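Local atomic coordinates of regulator of nonsense transcripts 2 (PDB entry 4CEM), a protein that acts as a factor in nonsense-mediated mRNA decay, the pathway that degrades messages carrying premature stop codons. Residues T56-K61 and L80-Y85; T144-D149 and H186-V191; N177-D182 and K241-S246. One frame throughout, in Å; residues are numbered along the deposited sequence.

How the contacts relate
All three contacts belong to the helical MIF4G domain, but they sit in different places. Contact 1 is partly buried and joins helix 52-61 to the loop ahead of helix 86-95; its centre is about 40 Å from that of contact 3, on the opposite side of the chain's centre. Contacts 2 and 3 are neighbours, their centres about 13 Å apart, and they touch where residues 186-188 meet Asp182 and Ser246. Contact 2, at the surface, relies on the hydrocarbon part of an arginine, whereas contact 3 is buried and adds a tyrosine-aspartate pair to its isoleucines. Contact 1 is held across its two segments by carbon alone, chiefly leucines round a phenylalanine.

Contact 1: residues T56-K61 and L80-Y85; sequences TAFVKK and LNLSKY
Phe58 carries the largest share of this contact, meeting two leucines of the loop before helix 86-95. Its CG stands anti to the backbone N (chi1 -174°). Leu80 comes in near the root of the side chain: its CD1 lies 3.3 Å from Phe58 CB and also meets CG and CD2 of the ring, the two side chains running at a slant to each other. Farther out, Leu82 crosses at about a right angle, and its CD1 is 3.8 Å from Phe58 CE2. A flat, wholly apolar ring suits a buried place with methyl groups against it. In this all-helical MIF4G domain a loop linking two helices folds back onto an earlier one, and Phe77 and Phe113, from helices 70-79 and 103-116, also touch the Phe58 side chain. An alanine here, keeping CB and its touch on Leu80, would probably open a gap beside Leu82 CD1. The next residue, Val59, sets CG2 4.3 Å from Tyr85 CB, a looser contact. Tyr85 closes the type I turn begun by Leu82 and stands at the N-cap of helix 86-95; Thr56 OG1 lies loosely and obliquely by its ring, at CE2, and is hydrogen-bonded to Ile52 O.

Contact 2: residues T144-D149 and H186-V191; sequences TKLRTD and HTHVSV
Arg147 and Val191, whose CA atoms lie 4.7 Å apart, form the apolar centre of this contact. The valine brings a methyl to the base of the arginine, Val191 CG2 being 3.6 Å from Arg147 CB, and the two side chains cross obliquely. A short branched side chain suits backbones this close, since its methyls can reach Arg147 CB and CA. Beside them Leu146 makes a van der Waals contact, methyl to ring carbon: its CD2 lies 4.0 Å from His188 CD2, the two side chains crossing at about a right angle. A carbonyl meets the arginine as well. CG stands anti to the backbone N (chi1 -172°), and the methylene CD passes 3.6 Å from Ser190 O; the chain then bends (chi3 88°). Arginine serves here as a hydrocarbon chain, fitting for a contact at the surface. The charged pairing lies within helix 143-158: Lys145 NZ makes a salt bridge of 2.9 Å to Asp149 OD1, on the syn lone pair, and also bonds Val94 O. The contact joins helix 143-158 to the N-terminal start of helix 189-204, the second helix on in the chain, with Ile178 of helix 164-181 packing against both Leu146 and His188, as in the stacked helices of a MIF4G domain.

Contact 3: residues N177-D182 and K241-S246; sequences NIINAD and KEYFTS
Tyr243 reaches from helix 230-259 to the end of helix 164-181, touching Ile178, Ile179 and Asp182 in turn. The two helices run almost side by side, their short segments 10.1 Å apart at closest approach and 17° from parallel. The tyrosine begins with CG anti to the backbone N (chi1 -176°). Its CB lies 3.9 Å from Ile179 CG1, the two side chains sliding past each other in opposite directions, and the same isoleucine carbon sits at the ring edge, near its plane, by CD1. Next along, CE1 of Tyr243 is 3.7 Å from Ile178 CG2 and equally near Asp182 CB, both approaching obliquely. Branched isoleucines suit the place because CG1 of one and CG2 of the other can both reach the ring. The tip is the hydroxyl: Tyr243 OH makes a weak hydrogen bond of 3.3 Å to Asp182 OD2, with the carboxylate plane turned 33° from the ring. Apart from this path, Glu242, which is exposed, has OE2 4.0 Å from Ile179 CG2.

Asp182 is the first residue to leave the helix. Its strongest partner is the backbone N of His188, which, like the weaker Tyr243 OH, meets OD2, while Thr187 OG1 weakly meets OD1; Ser246 OG pairs with His186 NE2. These donors round a buried carboxylate would probably favour its charged form. Tyrosine, apolar on its ring and polar at its tip, joins the isoleucines and the acid in one reach.

Contact 1: residues T56-K61 and L80-Y85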
loop_
_atom_site.group_PDB
_atom_site.type_symbol
_atom_site.label_atom_id
_atom_site.label_comp_id
_atom_site.label_asym_id
_atom_site.label_seq_id
_atom_site.Cartn_x
_atom_site.Cartn_y
_atom_site.Cartn_z
ATOM N N THR A 56 28.047 -3.316 9.758
ATOM C CA THR A 56 27.175 -4.407 10.201
ATOM C C THR A 56 26.166 -3.874 11.196
ATOM O O THR A 56 24.991 -4.218 11.124
ATOM C CB THR A 56 27.971 -5.575 10.819
ATOM O OG1 THR A 56 28.954 -6.018 9.873
ATOM C CG2 THR A 56 27.040 -6.730 11.170
ATOM N N ALA A 57 26.624 -3.023 12.110
ATOM C CA ALA A 57 25.725 -2.365 13.057
ATOM C C ALA A 57 24.612 -1.650 12.297
ATOM O O ALA A 57 23.425 -1.826 12.594
ATOM C CB ALA A 57 26.488 -1.379 13.924
ATOM N N PHE A 58 25.005 -0.881 11.283
ATOM C CA PHE A 58 24.054 -0.119 10.498
ATOM C C PHE A 58 23.046 -1.020 9.800
ATOM O O PHE A 58 21.839 -0.769 9.876
ATOM C CB PHE A 58 24.766 0.776 9.486
ATOM C CG PHE A 58 23.836 1.684 8.744
ATOM C CD1 PHE A 58 23.142 2.678 9.418
ATOM C CD2 PHE A 58 23.624 1.528 7.377
ATOM C CE1 PHE A 58 22.262 3.509 8.748
ATOM C CE2 PHE A 58 22.754 2.364 6.700
ATOM C CZ PHE A 58 22.073 3.356 7.387
ATOM N N VAL A 59 23.530 -2.078 9.145
ATOM C CA VAL A 59 22.639 -3.043 8.491
ATOM C C VAL A 59 21.609 -3.613 9.459
ATOM O O VAL A 59 20.484 -3.909 9.064
ATOM C CB VAL A 59 23.419 -4.205 7.843
ATOM C CG1 VAL A 59 22.476 -5.345 7.446
ATOM C CG2 VAL A 59 24.189 -3.701 6.627
ATOM N N LYS A 60 21.985 -3.750 10.724
ATOM C CA LYS A 60 21.067 -4.274 11.723
ATOM C C LYS A 60 20.003 -3.247 12.083
ATOM O O LYS A 60 18.834 -3.594 12.224
ATOM C CB LYS A 60 21.821 -4.710 12.978
ATOM C CG LYS A 60 20.999 -5.611 13.879
ATOM C CD LYS A 60 21.795 -6.036 15.100
ATOM C CE LYS A 60 20.946 -6.858 16.055
ATOM N NZ LYS A 60 21.716 -7.226 17.274
ATOM N N LYS A 61 20.406 -1.986 12.233
ATOM C CA LYS A 61 19.456 -0.902 12.512
ATOM C C LYS A 61 18.413 -0.771 11.420
ATOM O O LYS A 61 17.254 -0.463 11.698
ATOM C CB LYS A 61 20.180 0.433 12.683
ATOM C CG LYS A 61 20.624 0.700 14.108
ATOM C CD LYS A 61 21.803 1.648 14.156
ATOM C CE LYS A 61 22.322 1.806 15.577
ATOM N NZ LYS A 61 23.790 1.535 15.663
ATOM N N LEU A 80 29.449 5.998 6.360
ATOM C CA LEU A 80 29.822 4.624 6.073
ATOM C C LEU A 80 30.088 4.393 4.587
ATOM O O LEU A 80 29.450 4.993 3.730
ATOM C CB LEU A 80 28.698 3.681 6.503
ATOM C CG LEU A 80 28.221 3.677 7.949
ATOM C CD1 LEU A 80 27.133 2.636 8.115
ATOM C CD2 LEU A 80 29.370 3.378 8.891
ATOM N N ASN A 81 31.032 3.504 4.291
ATOM C CA ASN A 81 31.197 2.969 2.941
ATOM C C ASN A 81 30.478 1.635 2.893
ATOM O O ASN A 81 31.007 0.628 3.346
ATOM C CB ASN A 81 32.679 2.796 2.582
ATOM C CG ASN A 81 32.886 2.283 1.165
ATOM O OD1 ASN A 81 31.987 1.705 0.557
ATOM N ND2 ASN A 81 34.074 2.508 0.630
ATOM N N LEU A 82 29.271 1.640 2.340
ATOM C CA LEU A 82 28.422 0.448 2.308
ATOM C C LEU A 82 28.566 -0.337 0.998
ATOM O O LEU A 82 27.773 -1.238 0.731
ATOM C CB LEU A 82 26.957 0.849 2.557
ATOM C CG LEU A 82 26.598 1.216 4.008
ATOM C CD1 LEU A 82 25.455 2.215 4.060
ATOM C CD2 LEU A 82 26.245 -0.015 4.833
ATOM N N SER A 83 29.593 -0.009 0.207
ATOM C CA SER A 83 29.851 -0.663 -1.081
ATOM C C SER A 83 29.745 -2.181 -1.055
ATOM O O SER A 83 29.220 -2.769 -1.996
ATOM C CB SER A 83 31.234 -0.298 -1.612
ATOM O OG SER A 83 31.238 0.998 -2.175
ATOM N N LYS A 84 30.245 -2.806 0.013
ATOM C CA LYS A 84 30.262 -4.260 0.123
ATOM C C LYS A 84 29.031 -4.849 0.798
ATOM O O LYS A 84 28.886 -6.071 0.825
ATOM C CB LYS A 84 31.505 -4.713 0.890
ATOM C CG LYS A 84 32.822 -4.438 0.176
ATOM C CD LYS A 84 33.996 -4.833 1.063
ATOM C CE LYS A 84 35.277 -4.083 0.714
ATOM N NZ LYS A 84 35.887 -4.538 -0.571
ATOM N N TYR A 85 28.148 -4.012 1.345
ATOM C CA TYR A 85 27.068 -4.515 2.211
ATOM C C TYR A 85 25.654 -4.294 1.647
ATOM O O TYR A 85 24.659 -4.369 2.381
ATOM C CB TYR A 85 27.199 -3.908 3.609
ATOM C CG TYR A 85 28.577 -4.065 4.211
ATOM C CD1 TYR A 85 29.619 -3.217 3.834
ATOM C CD2 TYR A 85 28.846 -5.062 5.154
ATOM C CE1 TYR A 85 30.885 -3.354 4.376
ATOM C CE2 TYR A 85 30.116 -5.209 5.702
ATOM C CZ TYR A 85 31.128 -4.348 5.307
ATOM O OH TYR A 85 32.392 -4.463 5.830
#

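Contact 2: residues T144-D149 and H186-V191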
loop_
_atom_site.group_PDB
_atom_site.type_symbol
_atom_site.label_atom_id
_atom_site.label_comp_id
_atom_site.label_asym_id
_atom_site.label_seq_id
_atom_site.Cartn_x
_atom_site.Cartn_y
_atom_site.Cartn_z
ATOM N N THR A 144 -0.790 -8.238 7.236
ATOM C CA THR A 144 -0.242 -7.011 7.807
ATOM C C THR A 144 1.023 -6.553 7.069
ATOM O O THR A 144 1.161 -5.373 6.740
ATOM C CB THR A 144 0.079 -7.199 9.306
ATOM O OG1 THR A 144 -1.031 -7.830 9.957
ATOM C CG2 THR A 144 0.359 -5.866 9.979
ATOM N N LYS A 145 1.928 -7.489 6.798
ATOM C CA LYS A 145 3.183 -7.179 6.100
ATOM C C LYS A 145 2.958 -6.968 4.597
ATOM O O LYS A 145 3.508 -6.024 4.016
ATOM C CB LYS A 145 4.215 -8.286 6.351
ATOM C CG LYS A 145 5.561 -8.123 5.649
ATOM C CD LYS A 145 6.363 -6.939 6.167
ATOM C CE LYS A 145 7.857 -7.095 5.884
ATOM N NZ LYS A 145 8.165 -7.523 4.486
ATOM N N LEU A 146 2.164 -7.838 3.970
ATOM C CA LEU A 146 1.816 -7.667 2.553
ATOM C C LEU A 146 1.148 -6.310 2.292
ATOM O O LEU A 146 1.355 -5.712 1.239
ATOM C CB LEU A 146 0.900 -8.793 2.057
ATOM C CG LEU A 146 0.392 -8.684 0.608
ATOM C CD1 LEU A 146 1.529 -8.760 -0.411
ATOM C CD2 LEU A 146 -0.640 -9.760 0.333
ATOM N N ARG A 147 0.354 -5.824 3.244
ATOM C CA ARG A 147 -0.264 -4.509 3.092
ATOM C C ARG A 147 0.802 -3.438 2.913
ATOM O O ARG A 147 0.820 -2.724 1.905
ATOM C CB ARG A 147 -1.148 -4.160 4.287
ATOM C CG ARG A 147 -1.948 -2.889 4.060
ATOM C CD ARG A 147 -3.064 -2.702 5.070
ATOM N NE ARG A 147 -2.571 -2.005 6.251
ATOM C CZ ARG A 147 -2.328 -2.560 7.436
ATOM N NH1 ARG A 147 -2.542 -3.856 7.658
ATOM N NH2 ARG A 147 -1.870 -1.797 8.420
ATOM N N THR A 148 1.697 -3.347 3.891
ATOM C CA THR A 148 2.770 -2.368 3.851
ATOM C C THR A 148 3.682 -2.616 2.656
ATOM O O THR A 148 4.039 -1.679 1.940
ATOM C CB THR A 148 3.584 -2.387 5.154
ATOM O OG1 THR A 148 2.688 -2.326 6.267
ATOM C CG2 THR A 148 4.525 -1.198 5.219
ATOM N N ASP A 149 4.041 -3.878 2.432
ATOM C CA ASP A 149 4.915 -4.233 1.315
ATOM C C ASP A 149 4.394 -3.659 0.010
ATOM O O ASP A 149 5.146 -3.053 -0.761
ATOM C CB ASP A 149 5.045 -5.757 1.168
ATOM C CG ASP A 149 5.973 -6.385 2.200
ATOM O OD1 ASP A 149 6.438 -5.668 3.112
ATOM O OD2 ASP A 149 6.236 -7.608 2.090
ATOM N N HIS A 186 -13.093 -12.444 0.889
ATOM C CA HIS A 186 -12.409 -11.189 0.622
ATOM C C HIS A 186 -11.581 -10.811 1.808
ATOM O O HIS A 186 -11.957 -9.955 2.606
ATOM C CB HIS A 186 -13.407 -10.121 0.214
ATOM C CG HIS A 186 -13.915 -10.304 -1.193
ATOM N ND1 HIS A 186 -14.902 -11.164 -1.499
ATOM C CD2 HIS A 186 -13.494 -9.742 -2.395
ATOM C CE1 HIS A 186 -15.122 -11.132 -2.826
ATOM N NE2 HIS A 186 -14.260 -10.262 -3.371
ATOM N N THR A 187 -10.435 -11.480 1.923
ATOM C CA THR A 187 -9.551 -11.374 3.082
ATOM C C THR A 187 -8.493 -10.278 2.936
ATOM O O THR A 187 -7.960 -9.788 3.928
ATOM C CB THR A 187 -8.851 -12.724 3.344
ATOM O OG1 THR A 187 -8.544 -13.355 2.094
ATOM C CG2 THR A 187 -9.754 -13.642 4.147
ATOM N N HIS A 188 -8.198 -9.885 1.701
ATOM C CA HIS A 188 -7.194 -8.856 1.437
ATOM C C HIS A 188 -7.794 -7.480 1.218
ATOM O O HIS A 188 -7.115 -6.590 0.714
ATOM C CB HIS A 188 -6.345 -9.247 0.217
ATOM C CG HIS A 188 -5.628 -10.582 0.355
ATOM N ND1 HIS A 188 -6.124 -11.729 -0.145
ATOM C CD2 HIS A 188 -4.402 -10.908 0.939
ATOM C CE1 HIS A 188 -5.271 -12.737 0.116
ATOM N NE2 HIS A 188 -4.218 -12.233 0.780
ATOM N N VAL A 189 -9.051 -7.269 1.608
ATOM C CA VAL A 189 -9.747 -6.017 1.276
ATOM C C VAL A 189 -8.990 -4.801 1.780
ATOM O O VAL A 189 -8.748 -3.855 1.021
ATOM C CB VAL A 189 -11.173 -5.957 1.849
ATOM C CG1 VAL A 189 -11.869 -4.689 1.384
ATOM C CG2 VAL A 189 -11.967 -7.168 1.410
ATOM N N SER A 190 -8.615 -4.839 3.056
ATOM C CA SER A 190 -7.876 -3.745 3.682
ATOM C C SER A 190 -6.521 -3.500 3.006
ATOM O O SER A 190 -6.011 -2.383 3.020
ATOM C CB SER A 190 -7.660 -4.032 5.167
ATOM O OG SER A 190 -6.677 -5.037 5.334
ATOM N N VAL A 191 -5.936 -4.547 2.431
ATOM C CA VAL A 191 -4.703 -4.407 1.655
ATOM C C VAL A 191 -4.946 -3.614 0.364
ATOM O O VAL A 191 -4.122 -2.777 -0.014
ATOM C CB VAL A 191 -4.065 -5.784 1.346
ATOM C CG1 VAL A 191 -2.993 -5.668 0.280
ATOM C CG2 VAL A 191 -3.483 -6.378 2.619
#

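Contact 3: residues N177-D182 and K241-S246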
loop_
_atom_site.group_PDB
_atom_site.type_symbol
_atom_site.label_atom_id
_atom_site.label_comp_id
_atom_site.label_asym_id
_atom_site.label_seq_id
_atom_site.Cartn_x
_atom_site.Cartn_y
_atom_site.Cartn_z
ATOM N N ASN A 177 -2.607 -11.623 -7.727
ATOM C CA ASN A 177 -2.764 -12.682 -6.730
ATOM C C ASN A 177 -3.890 -12.384 -5.752
ATOM O O ASN A 177 -4.679 -13.269 -5.410
ATOM C CB ASN A 177 -1.457 -12.916 -5.971
ATOM C CG ASN A 177 -0.350 -13.437 -6.864
ATOM O OD1 ASN A 177 0.823 -13.366 -6.513
ATOM N ND2 ASN A 177 -0.716 -13.949 -8.034
ATOM N N ILE A 178 -3.962 -11.133 -5.314
ATOM C CA ILE A 178 -5.038 -10.690 -4.439
ATOM C C ILE A 178 -6.401 -10.845 -5.121
ATOM O O ILE A 178 -7.338 -11.373 -4.523
ATOM C CB ILE A 178 -4.830 -9.231 -3.996
ATOM C CG1 ILE A 178 -3.814 -9.154 -2.844
ATOM C CG2 ILE A 178 -6.156 -8.614 -3.574
ATOM C CD1 ILE A 178 -2.365 -9.229 -3.271
ATOM N N ILE A 179 -6.509 -10.394 -6.368
ATOM C CA ILE A 179 -7.744 -10.573 -7.147
ATOM C C ILE A 179 -8.150 -12.045 -7.223
ATOM O O ILE A 179 -9.316 -12.386 -7.009
ATOM C CB ILE A 179 -7.624 -9.982 -8.577
ATOM C CG1 ILE A 179 -8.200 -8.564 -8.611
ATOM C CG2 ILE A 179 -8.360 -10.840 -9.597
ATOM C CD1 ILE A 179 -7.755 -7.767 -9.825
ATOM N N ASN A 180 -7.179 -12.908 -7.508
ATOM C CA ASN A 180 -7.425 -14.344 -7.603
ATOM C C ASN A 180 -7.629 -14.996 -6.239
ATOM O O ASN A 180 -8.455 -15.901 -6.098
ATOM C CB ASN A 180 -6.289 -15.019 -8.368
ATOM C CG ASN A 180 -6.241 -14.588 -9.822
ATOM O OD1 ASN A 180 -7.276 -14.493 -10.480
ATOM N ND2 ASN A 180 -5.041 -14.317 -10.330
ATOM N N ALA A 181 -6.887 -14.527 -5.240
ATOM C CA ALA A 181 -7.066 -14.995 -3.871
ATOM C C ALA A 181 -8.456 -14.648 -3.330
ATOM O O ALA A 181 -9.055 -15.450 -2.614
ATOM C CB ALA A 181 -5.993 -14.412 -2.964
ATOM N N ASP A 182 -8.966 -13.465 -3.683
ATOM C CA ASP A 182 -10.193 -12.936 -3.083
ATOM C C ASP A 182 -11.370 -12.863 -4.055
ATOM O O ASP A 182 -11.693 -11.797 -4.581
ATOM C CB ASP A 182 -9.919 -11.555 -2.490
ATOM C CG ASP A 182 -9.129 -11.619 -1.201
ATOM O OD1 ASP A 182 -8.442 -12.633 -0.957
ATOM O OD2 ASP A 182 -9.206 -10.650 -0.416
ATOM N N LYS A 241 -11.343 -2.408 -10.380
ATOM C CA LYS A 241 -12.788 -2.468 -10.660
ATOM C C LYS A 241 -13.291 -3.897 -10.638
ATOM O O LYS A 241 -14.349 -4.193 -10.087
ATOM C CB LYS A 241 -13.124 -1.820 -12.011
ATOM C CG LYS A 241 -13.673 -0.403 -11.880
ATOM C CD LYS A 241 -13.083 0.562 -12.902
ATOM C CE LYS A 241 -13.526 1.995 -12.628
ATOM N NZ LYS A 241 -12.774 2.969 -13.465
ATOM N N GLU A 242 -12.508 -4.774 -11.248
ATOM C CA GLU A 242 -12.784 -6.196 -11.269
ATOM C C GLU A 242 -12.808 -6.765 -9.850
ATOM O O GLU A 242 -13.674 -7.574 -9.518
ATOM C CB GLU A 242 -11.716 -6.882 -12.105
ATOM C CG GLU A 242 -12.013 -8.305 -12.496
ATOM C CD GLU A 242 -10.802 -8.940 -13.137
ATOM O OE1 GLU A 242 -10.129 -8.247 -13.933
ATOM O OE2 GLU A 242 -10.513 -10.115 -12.833
ATOM N N TYR A 243 -11.863 -6.341 -9.016
ATOM C CA TYR A 243 -11.888 -6.699 -7.598
ATOM C C TYR A 243 -13.142 -6.137 -6.956
ATOM O O TYR A 243 -13.849 -6.834 -6.234
ATOM C CB TYR A 243 -10.673 -6.142 -6.863
ATOM C CG TYR A 243 -10.598 -6.561 -5.411
ATOM C CD1 TYR A 243 -9.928 -7.724 -5.036
ATOM C CD2 TYR A 243 -11.184 -5.794 -4.412
ATOM C CE1 TYR A 243 -9.851 -8.112 -3.709
ATOM C CE2 TYR A 243 -11.110 -6.170 -3.079
ATOM C CZ TYR A 243 -10.443 -7.330 -2.730
ATOM O OH TYR A 243 -10.368 -7.716 -1.407
ATOM N N PHE A 244 -13.400 -4.862 -7.220
ATOM C CA PHE A 244 -14.554 -4.190 -6.659
ATOM C C PHE A 244 -15.848 -4.889 -7.054
ATOM O O PHE A 244 -16.759 -5.031 -6.234
ATOM C CB PHE A 244 -14.605 -2.732 -7.108
ATOM C CG PHE A 244 -15.838 -2.025 -6.655
ATOM C CD1 PHE A 244 -15.988 -1.671 -5.326
ATOM C CD2 PHE A 244 -16.869 -1.753 -7.545
ATOM C CE1 PHE A 244 -17.138 -1.030 -4.888
ATOM C CE2 PHE A 244 -18.021 -1.115 -7.114
ATOM C CZ PHE A 244 -18.157 -0.753 -5.781
ATOM N N THR A 245 -15.929 -5.295 -8.318
ATOM C CA THR A 245 -17.042 -6.109 -8.805
ATOM C C THR A 245 -17.208 -7.386 -7.964
ATOM O O THR A 245 -18.279 -7.657 -7.406
ATOM C CB THR A 245 -16.812 -6.496 -10.272
ATOM O OG1 THR A 245 -16.874 -5.316 -11.081
ATOM C CG2 THR A 245 -17.853 -7.508 -10.739
ATOM N N SER A 246 -16.129 -8.154 -7.876
ATOM C CA SER A 246 -16.092 -9.344 -7.046
ATOM C C SER A 246 -16.564 -9.044 -5.619
ATOM O O SER A 246 -17.357 -9.792 -5.057
ATOM C CB SER A 246 -14.673 -9.928 -7.042
ATOM O OG SER A 246 -14.404 -10.598 -5.833
#